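Local coordinates for protein carbonic anhydrase (Neosartorya fumigata, PDB 7COI) that probably catalyses the reversible hydration of carbon dioxide to hydrogencarbonate and a proton, using one zinc ion per subunit, as a beta-class carbonic anhydrase, at residues 242-245 with 246-250; 220-223 with 224-228; 196-199 with 200-204; 86-89 with 90-93. One frame throughout, in Å; residues are numbered along the deposited sequence.

Contact 1 of 4, residues 242-245 with 246-250; sequences LEAM and QERGL
The carbonyl oxygen of A244 is gripped by two backbone donors that reach it from opposite faces of its plane. R248 N lies 3.0 Å from A244 O, the normal helical bond, while L250 N comes back six residues to sit 3.2 Å from A244 O. Between these donors G249 has a phi of 65°, outside the right-handed helical range, and its N makes a weak bond to M245 O (3.2 Å, 128° at the hydrogen). One residue earlier the bond from E247 N to E243 O, 2.8 Å, is the shortest of the set.

The side chains follow this turn. L250 CG stands anti to its own N (chi1 170°), and the CD2 branch touches A244 CB at 3.6 Å. On another side of that methyl lies the R248 guanidinium: A244 CB sits 3.5 Å from its plane, toward its rim. R248 NH1 meets E247 OE1 at 3.3 Å in a salt bridge, while NH2 bonds to the carbonyls of V167 and V162, and E247 OE2 pairs with R166. The arginine is therefore held from several sides. V162 of helix 152-164 also packs on A244 and L250. Positive phi at G249, with its N bonded four residues back and L250 N bonded six back, is typical of a glycine C-cap, here passing the chain from helix 239-248 to strand 251-257.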
loop_
_atom_site.group_PDB
_atom_site.type_symbol
_atom_site.label_atom_id
_atom_site.label_comp_id
_atom_site.label_asym_id
_atom_site.label_seq_id
_atom_site.Cartn_x
_atom_site.Cartn_y
_atom_site.Cartn_z
ATOM N N LEU A 242 -8.374 8.095 18.550
ATOM C CA LEU A 242 -9.024 9.270 19.213
ATOM C C LEU A 242 -10.211 8.796 20.060
ATOM O O LEU A 242 -10.354 9.299 21.201
ATOM C CB LEU A 242 -9.467 10.286 18.160
ATOM C CG LEU A 242 -8.326 10.984 17.438
ATOM C CD1 LEU A 242 -8.817 11.663 16.178
ATOM C CD2 LEU A 242 -7.620 11.962 18.350
ATOM N N GLU A 243 -11.018 7.874 19.546
ATOM C CA GLU A 243 -12.177 7.294 20.270
ATOM C C GLU A 243 -11.696 6.673 21.599
ATOM O O GLU A 243 -12.308 6.920 22.666
ATOM C CB GLU A 243 -12.895 6.244 19.420
ATOM C CG GLU A 243 -13.648 6.758 18.203
ATOM C CD GLU A 243 -13.958 5.645 17.200
ATOM O OE1 GLU A 243 -14.053 4.458 17.638
ATOM O OE2 GLU A 243 -14.040 5.930 15.973
ATOM N N ALA A 244 -10.622 5.877 21.572
ATOM C CA ALA A 244 -10.086 5.167 22.760
ATOM C C ALA A 244 -9.491 6.168 23.747
ATOM O O ALA A 244 -9.567 5.926 24.979
ATOM C CB ALA A 244 -9.053 4.135 22.348
ATOM N N MET A 245 -8.888 7.244 23.255
ATOM C CA MET A 245 -8.319 8.279 24.144
ATOM C C MET A 245 -9.476 8.942 24.924
ATOM O O MET A 245 -9.327 9.118 26.125
ATOM C CB MET A 245 -7.519 9.304 23.355
ATOM C CG MET A 245 -6.246 8.710 22.808
ATOM S SD MET A 245 -5.443 9.822 21.681
ATOM C CE MET A 245 -4.447 10.786 22.816
ATOM N N GLN A 246 -10.590 9.246 24.278
ATOM C CA GLN A 246 -11.798 9.864 24.918
ATOM C C GLN A 246 -12.549 8.855 25.810
ATOM O O GLN A 246 -12.953 9.232 26.939
ATOM C CB GLN A 246 -12.727 10.388 23.831
ATOM C CG GLN A 246 -12.145 11.543 23.048
ATOM C CD GLN A 246 -13.252 12.248 22.304
ATOM O OE1 GLN A 246 -13.524 13.421 22.536
ATOM N NE2 GLN A 246 -13.907 11.531 21.403
ATOM N N GLU A 247 -12.741 7.623 25.339
ATOM C CA GLU A 247 -13.567 6.591 26.002
ATOM C C GLU A 247 -12.862 5.988 27.234
ATOM O O GLU A 247 -13.575 5.753 28.249
ATOM C CB GLU A 247 -13.952 5.507 24.998
ATOM C CG GLU A 247 -14.667 4.338 25.658
ATOM C CD GLU A 247 -13.804 3.117 26.009
ATOM O OE1 GLU A 247 -12.896 2.774 25.202
ATOM O OE2 GLU A 247 -14.074 2.450 27.048
ATOM N N ARG A 248 -11.552 5.708 27.183
ATOM C CA ARG A 248 -10.898 4.951 28.278
ATOM C C ARG A 248 -9.530 5.504 28.652
ATOM O O ARG A 248 -8.823 4.836 29.414
ATOM C CB ARG A 248 -10.826 3.457 27.971
ATOM C CG ARG A 248 -9.980 3.068 26.757
ATOM C CD ARG A 248 -9.406 1.651 26.920
ATOM N NE ARG A 248 -8.511 1.280 25.824
ATOM C CZ ARG A 248 -8.927 1.002 24.594
ATOM N NH1 ARG A 248 -10.212 1.120 24.284
ATOM N NH2 ARG A 248 -8.088 0.695 23.611
ATOM N N GLY A 249 -9.181 6.704 28.203
ATOM C CA GLY A 249 -7.899 7.325 28.539
ATOM C C GLY A 249 -6.742 6.518 27.952
ATOM O O GLY A 249 -5.675 6.499 28.594
ATOM N N LEU A 250 -6.918 5.893 26.776
ATOM C CA LEU A 250 -5.760 5.290 26.052
ATOM C C LEU A 250 -4.647 6.316 26.043
ATOM O O LEU A 250 -4.895 7.541 25.739
ATOM C CB LEU A 250 -6.166 4.917 24.624
ATOM C CG LEU A 250 -5.019 4.506 23.693
ATOM C CD1 LEU A 250 -4.533 3.158 24.100
ATOM C CD2 LEU A 250 -5.465 4.440 22.247
#

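Contact 2 of 4, residues 220-223 with 224-228; sequences VVRL and AELNV
R222 and E225 form an i, i+3 arginine-glutamate pair on helix 216-236, an alpha helix that packs beside the zinc site: the V220 side chain is about 5 Å from that of the zinc ligand C178. Regular i to i+4 bonds carry the backbone, the shortest running from N227 N to L223 O at 2.8 Å. R222 starts with CG anti to its N, and the bends at chi2 (57°) and chi3 (62°) turn the outward-running chain so that CD and NE pass beside E225 OE1. E225 goes the other way: CG is anti to the carbonyl carbon and the chain is extended beyond it, with CG 3.3 Å from V221 O. The carboxylate thus passes V221, whose CG1 is 3.8 Å from E225 OE2, and comes to lie nearly parallel to the guanidinium, their planes 10° apart. Each charge has a second partner, R222 NH1 pairing with E210 and E225 OE2 with R265. L226 reaches back over the same turn, its CD1 4.1 Å from R222 CG. Directly, the R222 NE to E225 OE1 salt bridge is long at 3.8 Å; one water bridges the pair with two shorter bonds, accepting from R222 NE at 3.0 Å in the guanidinium plane and donating to E225 OE1 at 2.7 Å.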
loop_
_atom_site.group_PDB
_atom_site.type_symbol
_atom_site.label_atom_id
_atom_site.label_comp_id
_atom_site.label_asym_id
_atom_site.label_seq_id
_atom_site.Cartn_x
_atom_site.Cartn_y
_atom_site.Cartn_z
ATOM N N VAL A 220 21.280 11.622 13.392
ATOM C CA VAL A 220 20.586 10.305 13.346
ATOM C C VAL A 220 19.695 10.213 14.583
ATOM O O VAL A 220 18.566 9.798 14.449
ATOM C CB VAL A 220 21.561 9.120 13.238
ATOM C CG1 VAL A 220 20.888 7.791 13.536
ATOM C CG2 VAL A 220 22.237 9.085 11.876
ATOM N N VAL A 221 20.170 10.640 15.755
ATOM C CA VAL A 221 19.334 10.646 16.982
ATOM C C VAL A 221 18.215 11.665 16.815
ATOM O O VAL A 221 17.093 11.315 17.172
ATOM C CB VAL A 221 20.181 10.924 18.240
ATOM C CG1 VAL A 221 19.326 11.251 19.458
ATOM C CG2 VAL A 221 21.091 9.739 18.518
ATOM N N ARG A 222 18.496 12.879 16.349
ATOM C CA ARG A 222 17.492 13.968 16.283
ATOM C C ARG A 222 16.394 13.533 15.325
ATOM O O ARG A 222 15.222 13.665 15.664
ATOM C CB ARG A 222 18.097 15.293 15.813
ATOM C CG ARG A 222 17.108 16.455 15.777
ATOM C CD ARG A 222 16.416 16.762 17.084
ATOM N NE ARG A 222 17.446 17.144 18.052
ATOM C CZ ARG A 222 18.080 18.329 18.114
ATOM N NH1 ARG A 222 17.789 19.320 17.286
ATOM N NH2 ARG A 222 19.017 18.514 19.026
ATOM N N LEU A 223 16.770 13.020 14.168
ATOM C CA LEU A 223 15.759 12.601 13.163
ATOM C C LEU A 223 14.974 11.405 13.716
ATOM O O LEU A 223 13.763 11.332 13.452
ATOM C CB LEU A 223 16.448 12.282 11.836
ATOM C CG LEU A 223 15.489 11.932 10.701
ATOM C CD1 LEU A 223 14.402 12.973 10.527
ATOM C CD2 LEU A 223 16.240 11.752 9.407
ATOM N N ALA A 224 15.603 10.494 14.454
ATOM C CA ALA A 224 14.907 9.359 15.110
ATOM C C ALA A 224 13.852 9.900 16.071
ATOM O O ALA A 224 12.765 9.391 16.108
ATOM C CB ALA A 224 15.904 8.456 15.803
ATOM N N GLU A 225 14.180 10.935 16.856
ATOM C CA GLU A 225 13.216 11.575 17.797
ATOM C C GLU A 225 12.091 12.255 17.017
ATOM O O GLU A 225 10.938 12.118 17.431
ATOM C CB GLU A 225 13.899 12.630 18.672
ATOM C CG GLU A 225 14.963 12.034 19.558
ATOM C CD GLU A 225 15.786 13.040 20.344
ATOM O OE1 GLU A 225 15.856 14.203 19.915
ATOM O OE2 GLU A 225 16.386 12.637 21.353
ATOM N N LEU A 226 12.430 13.022 15.978
ATOM C CA LEU A 226 11.421 13.734 15.157
ATOM C C LEU A 226 10.486 12.697 14.520
ATOM O O LEU A 226 9.278 12.935 14.476
ATOM C CB LEU A 226 12.120 14.592 14.104
ATOM C CG LEU A 226 12.829 15.842 14.635
ATOM C CD1 LEU A 226 13.661 16.400 13.520
ATOM C CD2 LEU A 226 11.828 16.854 15.175
ATOM N N ASN A 227 11.025 11.543 14.140
ATOM C CA ASN A 227 10.233 10.439 13.522
ATOM C C ASN A 227 9.262 9.855 14.542
ATOM O O ASN A 227 8.079 9.574 14.185
ATOM C CB ASN A 227 11.169 9.402 12.919
ATOM C CG ASN A 227 10.411 8.297 12.228
ATOM O OD1 ASN A 227 9.514 8.589 11.439
ATOM N ND2 ASN A 227 10.745 7.049 12.567
ATOM N N VAL A 228 9.702 9.644 15.792
ATOM C CA VAL A 228 8.803 9.113 16.848
ATOM C C VAL A 228 7.694 10.144 17.059
ATOM O O VAL A 228 6.535 9.767 17.135
ATOM C CB VAL A 228 9.566 8.804 18.155
ATOM C CG1 VAL A 228 8.603 8.534 19.296
ATOM C CG2 VAL A 228 10.546 7.633 17.969
HETATM O O HOH W 1 18.429 15.073 19.923
#

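Contact 3 of 4, residues 196-199 with 200-204; sequences WLIP and LRQLR
L197 O receives R201 N at 3.2 Å and, more weakly, L200 N at 3.0 Å, while the helix kinks at P199, whose N carries no hydrogen to bond to the preceding turn. Past the kink normal helical bonds resume: Q202 N meets I198 O at 2.8 Å, and L203 N meets P199 O at 3.2 Å. The side chains of L197 and L200 cross at an angle, with L197 CD2 against L200 CD1 at 3.7 Å. On another side, Q202 extends from a CG set beside its backbone N (chi1 -66°), which carries it back along the previous turn: CG packs 3.9 Å from I198 CG2, and OE1 comes 3.5 Å from P199 CA. Its NE2 then bonds to Q237 of the second subunit. R201 likewise runs out to S282 O of that subunit, with NH1 also bonded to G186 O of its own chain. The L200 side chain is about 8 Å from the zinc ion. The chemistry therefore differs round the helix: the leucines pack within the chain, L200 near the metal, while the subunit interface combines apolar packing of I198 on P149 of the second subunit with polar bonds from the amide of Q202 and the guanidinium of R201.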
loop_
_atom_site.group_PDB
_atom_site.type_symbol
_atom_site.label_atom_id
_atom_site.label_comp_id
_atom_site.label_asym_id
_atom_site.label_seq_id
_atom_site.Cartn_x
_atom_site.Cartn_y
_atom_site.Cartn_z
ATOM N N TRP A 196 9.406 3.839 1.064
ATOM C CA TRP A 196 9.196 3.529 2.488
ATOM C C TRP A 196 9.755 4.681 3.347
ATOM O O TRP A 196 9.119 5.053 4.363
ATOM C CB TRP A 196 9.818 2.182 2.879
ATOM C CG TRP A 196 9.556 1.944 4.334
ATOM C CD1 TRP A 196 10.407 2.148 5.388
ATOM C CD2 TRP A 196 8.295 1.556 4.896
ATOM N NE1 TRP A 196 9.765 1.884 6.550
ATOM C CE2 TRP A 196 8.455 1.572 6.292
ATOM C CE3 TRP A 196 7.046 1.240 4.356
ATOM C CZ2 TRP A 196 7.433 1.215 7.166
ATOM C CZ3 TRP A 196 6.011 0.929 5.223
ATOM C CH2 TRP A 196 6.216 0.915 6.604
ATOM N N LEU A 197 10.911 5.211 2.960
ATOM C CA LEU A 197 11.647 6.205 3.784
ATOM C C LEU A 197 11.173 7.629 3.525
ATOM O O LEU A 197 11.667 8.528 4.217
ATOM C CB LEU A 197 13.152 6.065 3.509
ATOM C CG LEU A 197 13.736 4.740 4.006
ATOM C CD1 LEU A 197 15.178 4.611 3.549
ATOM C CD2 LEU A 197 13.608 4.579 5.506
ATOM N N ILE A 198 10.224 7.854 2.628
ATOM C CA ILE A 198 9.815 9.242 2.268
ATOM C C ILE A 198 9.461 10.041 3.530
ATOM O O ILE A 198 9.846 11.221 3.603
ATOM C CB ILE A 198 8.678 9.247 1.234
ATOM C CG1 ILE A 198 9.194 8.914 -0.155
ATOM C CG2 ILE A 198 7.973 10.597 1.245
ATOM C CD1 ILE A 198 8.072 8.584 -1.150
ATOM N N PRO A 199 8.677 9.528 4.510
ATOM C CA PRO A 199 8.322 10.327 5.687
ATOM C C PRO A 199 9.519 10.883 6.464
ATOM O O PRO A 199 9.427 11.995 6.987
ATOM C CB PRO A 199 7.511 9.356 6.554
ATOM C CG PRO A 199 6.861 8.426 5.532
ATOM C CD PRO A 199 7.963 8.229 4.511
ATOM N N LEU A 200 10.604 10.110 6.508
ATOM C CA LEU A 200 11.862 10.529 7.150
ATOM C C LEU A 200 12.502 11.641 6.315
ATOM O O LEU A 200 12.975 12.604 6.925
ATOM C CB LEU A 200 12.768 9.323 7.312
ATOM C CG LEU A 200 12.362 8.350 8.411
ATOM C CD1 LEU A 200 13.113 7.047 8.267
ATOM C CD2 LEU A 200 12.657 8.956 9.769
ATOM N N ARG A 201 12.492 11.539 4.983
ATOM C CA ARG A 201 13.037 12.630 4.117
ATOM C C ARG A 201 12.155 13.873 4.204
ATOM O O ARG A 201 12.700 14.985 4.111
ATOM C CB ARG A 201 13.250 12.157 2.691
ATOM C CG ARG A 201 14.327 11.114 2.539
ATOM C CD ARG A 201 14.509 10.776 1.090
ATOM N NE ARG A 201 15.479 9.714 1.019
ATOM C CZ ARG A 201 16.780 9.905 0.973
ATOM N NH1 ARG A 201 17.254 11.143 0.906
ATOM N NH2 ARG A 201 17.587 8.859 0.947
ATOM N N GLN A 202 10.847 13.727 4.448
ATOM C CA GLN A 202 9.971 14.906 4.616
ATOM C C GLN A 202 10.401 15.655 5.898
ATOM O O GLN A 202 10.465 16.920 5.880
ATOM C CB GLN A 202 8.508 14.484 4.687
ATOM C CG GLN A 202 8.004 13.890 3.365
ATOM C CD GLN A 202 6.584 13.413 3.500
ATOM O OE1 GLN A 202 6.209 12.792 4.491
ATOM N NE2 GLN A 202 5.776 13.732 2.510
ATOM N N LEU A 203 10.667 14.906 6.974
ATOM C CA LEU A 203 11.152 15.489 8.247
ATOM C C LEU A 203 12.531 16.108 8.027
ATOM O O LEU A 203 12.763 17.224 8.553
ATOM C CB LEU A 203 11.184 14.414 9.339
ATOM C CG LEU A 203 9.828 13.986 9.856
ATOM C CD1 LEU A 203 9.964 12.729 10.705
ATOM C CD2 LEU A 203 9.174 15.124 10.643
ATOM N N ARG A 204 13.390 15.440 7.260
ATOM C CA ARG A 204 14.731 15.988 6.944
ATOM C C ARG A 204 14.591 17.359 6.244
ATOM O O ARG A 204 15.292 18.336 6.649
ATOM C CB ARG A 204 15.492 14.993 6.087
ATOM C CG ARG A 204 16.869 15.481 5.681
ATOM C CD ARG A 204 17.542 14.443 4.816
ATOM N NE ARG A 204 18.809 14.928 4.313
ATOM C CZ ARG A 204 19.528 14.347 3.380
ATOM N NH1 ARG A 204 19.125 13.205 2.830
ATOM N NH2 ARG A 204 20.651 14.929 2.996
#

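Contact 4 of 4, residues 86-89 with 90-93; sequences AKNK and EWAA
E90, K89 and N88 have the most surface buried in this contact, and each meets the neighbouring turn in a different way. E90 turns back along the helix: with CG anti to the carbonyl carbon (chi1 -66°) and the chain extended, its CG rests 3.4 Å from A86 O, the same carbonyl that accepts E90 N at 3.1 Å. E90 crosses K87 at an angle, with OE1 4.1 Å from K87 CG. The charges themselves do not meet, because K87 is stretched out and places NZ 6.9 Å from E90 OE1.

K89 contributes mainly through its root. Its carbonyl accepts A93 N at 3.0 Å, and the A93 methyl carbon sits 3.6 Å from K89 O. N88 O likewise accepts A92 N at 2.9 Å. The N88 amide lies near the W91 indole, the two planes 32° apart, since both residues have CG anti to their own N and so lean to the same side of the helix.

That side faces the third subunit: N88 packs on G262 there, W91 on Y257 and A92 on S261. No side-chain salt bridge or hydrogen bond links the two segments. The regular main-chain ladder therefore holds the helix here, K87 and E90 attracting at most over a distance, while N88, W91 and A92 form a surface that docks on another copy of the protein.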
loop_
_atom_site.group_PDB
_atom_site.type_symbol
_atom_site.label_atom_id
_atom_site.label_comp_id
_atom_site.label_asym_id
_atom_site.label_seq_id
_atom_site.Cartn_x
_atom_site.Cartn_y
_atom_site.Cartn_z
ATOM N N ALA A 86 16.463 -25.756 18.479
ATOM C CA ALA A 86 16.918 -26.490 19.683
ATOM C C ALA A 86 16.767 -25.610 20.921
ATOM O O ALA A 86 16.277 -26.120 21.945
ATOM C CB ALA A 86 18.354 -26.957 19.497
ATOM N N LYS A 87 17.095 -24.316 20.826
ATOM C CA LYS A 87 16.948 -23.374 21.962
ATOM C C LYS A 87 15.457 -23.154 22.244
ATOM O O LYS A 87 15.099 -23.009 23.423
ATOM C CB LYS A 87 17.671 -22.062 21.697
ATOM C CG LYS A 87 19.165 -22.198 21.864
ATOM C CD LYS A 87 19.938 -20.982 21.469
ATOM C CE LYS A 87 21.437 -21.257 21.548
ATOM N NZ LYS A 87 22.210 -20.047 21.180
ATOM N N ASN A 88 14.620 -23.168 21.214
ATOM C CA ASN A 88 13.146 -23.084 21.428
ATOM C C ASN A 88 12.696 -24.286 22.306
ATOM O O ASN A 88 11.866 -24.086 23.231
ATOM C CB ASN A 88 12.383 -23.050 20.112
ATOM C CG ASN A 88 10.907 -23.323 20.320
ATOM O OD1 ASN A 88 10.202 -22.511 20.933
ATOM N ND2 ASN A 88 10.482 -24.442 19.824
ATOM N N LYS A 89 13.141 -25.493 21.987
ATOM C CA LYS A 89 12.718 -26.696 22.753
ATOM C C LYS A 89 13.193 -26.566 24.202
ATOM O O LYS A 89 12.449 -26.943 25.115
ATOM C CB LYS A 89 13.140 -27.946 22.014
ATOM C CG LYS A 89 12.463 -28.116 20.672
ATOM C CD LYS A 89 12.592 -29.500 20.064
ATOM C CE LYS A 89 12.056 -29.626 18.641
ATOM N NZ LYS A 89 12.627 -28.607 17.714
ATOM N N GLU A 90 14.395 -26.044 24.418
ATOM C CA GLU A 90 14.952 -25.823 25.781
ATOM C C GLU A 90 14.093 -24.791 26.512
ATOM O O GLU A 90 13.796 -24.985 27.686
ATOM C CB GLU A 90 16.402 -25.365 25.708
ATOM C CG GLU A 90 17.357 -26.392 25.162
ATOM C CD GLU A 90 18.754 -25.853 24.888
ATOM O OE1 GLU A 90 19.033 -24.671 25.159
ATOM O OE2 GLU A 90 19.556 -26.626 24.392
ATOM N N TRP A 91 13.686 -23.724 25.810
ATOM C CA TRP A 91 12.815 -22.689 26.401
ATOM C C TRP A 91 11.446 -23.276 26.784
ATOM O O TRP A 91 10.947 -22.982 27.892
ATOM C CB TRP A 91 12.725 -21.500 25.436
ATOM C CG TRP A 91 11.780 -20.482 25.960
ATOM C CD1 TRP A 91 12.027 -19.542 26.921
ATOM C CD2 TRP A 91 10.411 -20.334 25.591
ATOM N NE1 TRP A 91 10.899 -18.800 27.147
ATOM C CE2 TRP A 91 9.898 -19.257 26.347
ATOM C CE3 TRP A 91 9.584 -20.967 24.662
ATOM C CZ2 TRP A 91 8.581 -18.802 26.214
ATOM C CZ3 TRP A 91 8.285 -20.516 24.536
ATOM C CH2 TRP A 91 7.803 -19.436 25.285
ATOM N N ALA A 92 10.841 -24.088 25.924
ATOM C CA ALA A 92 9.550 -24.772 26.195
ATOM C C ALA A 92 9.713 -25.704 27.416
ATOM O O ALA A 92 8.828 -25.755 28.250
ATOM C CB ALA A 92 9.078 -25.544 24.988
ATOM N N ALA A 93 10.839 -26.392 27.529
ATOM C CA ALA A 93 11.109 -27.287 28.684
ATOM C C ALA A 93 11.177 -26.439 29.955
ATOM O O ALA A 93 10.498 -26.806 30.939
ATOM C CB ALA A 93 12.356 -28.108 28.469
#

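In the fold
From the N terminus, contact 4 comes first, on helix 80-98, followed by contact 3 on helix 193-206, contact 2 on helix 216-236 and contact 1 at the end of helix 239-248. Contacts 2 to 4 join adjacent turns of one helix, and contact 1 its last turn and the exit, so none closes a loop, and the four run in series without nesting or crossing. Contacts 2 and 3 alone touch, their centres 11 Å apart, with N227 CG 3.4 Å from L200 CD2 where two helices pack near the zinc. Contact 1, where the chain leaves for strand 251-257, lies about 27 Å from contact 2 between centres. Contact 4 is 37 to 41 Å from the others between centres and belongs to the helix resting on the third subunit.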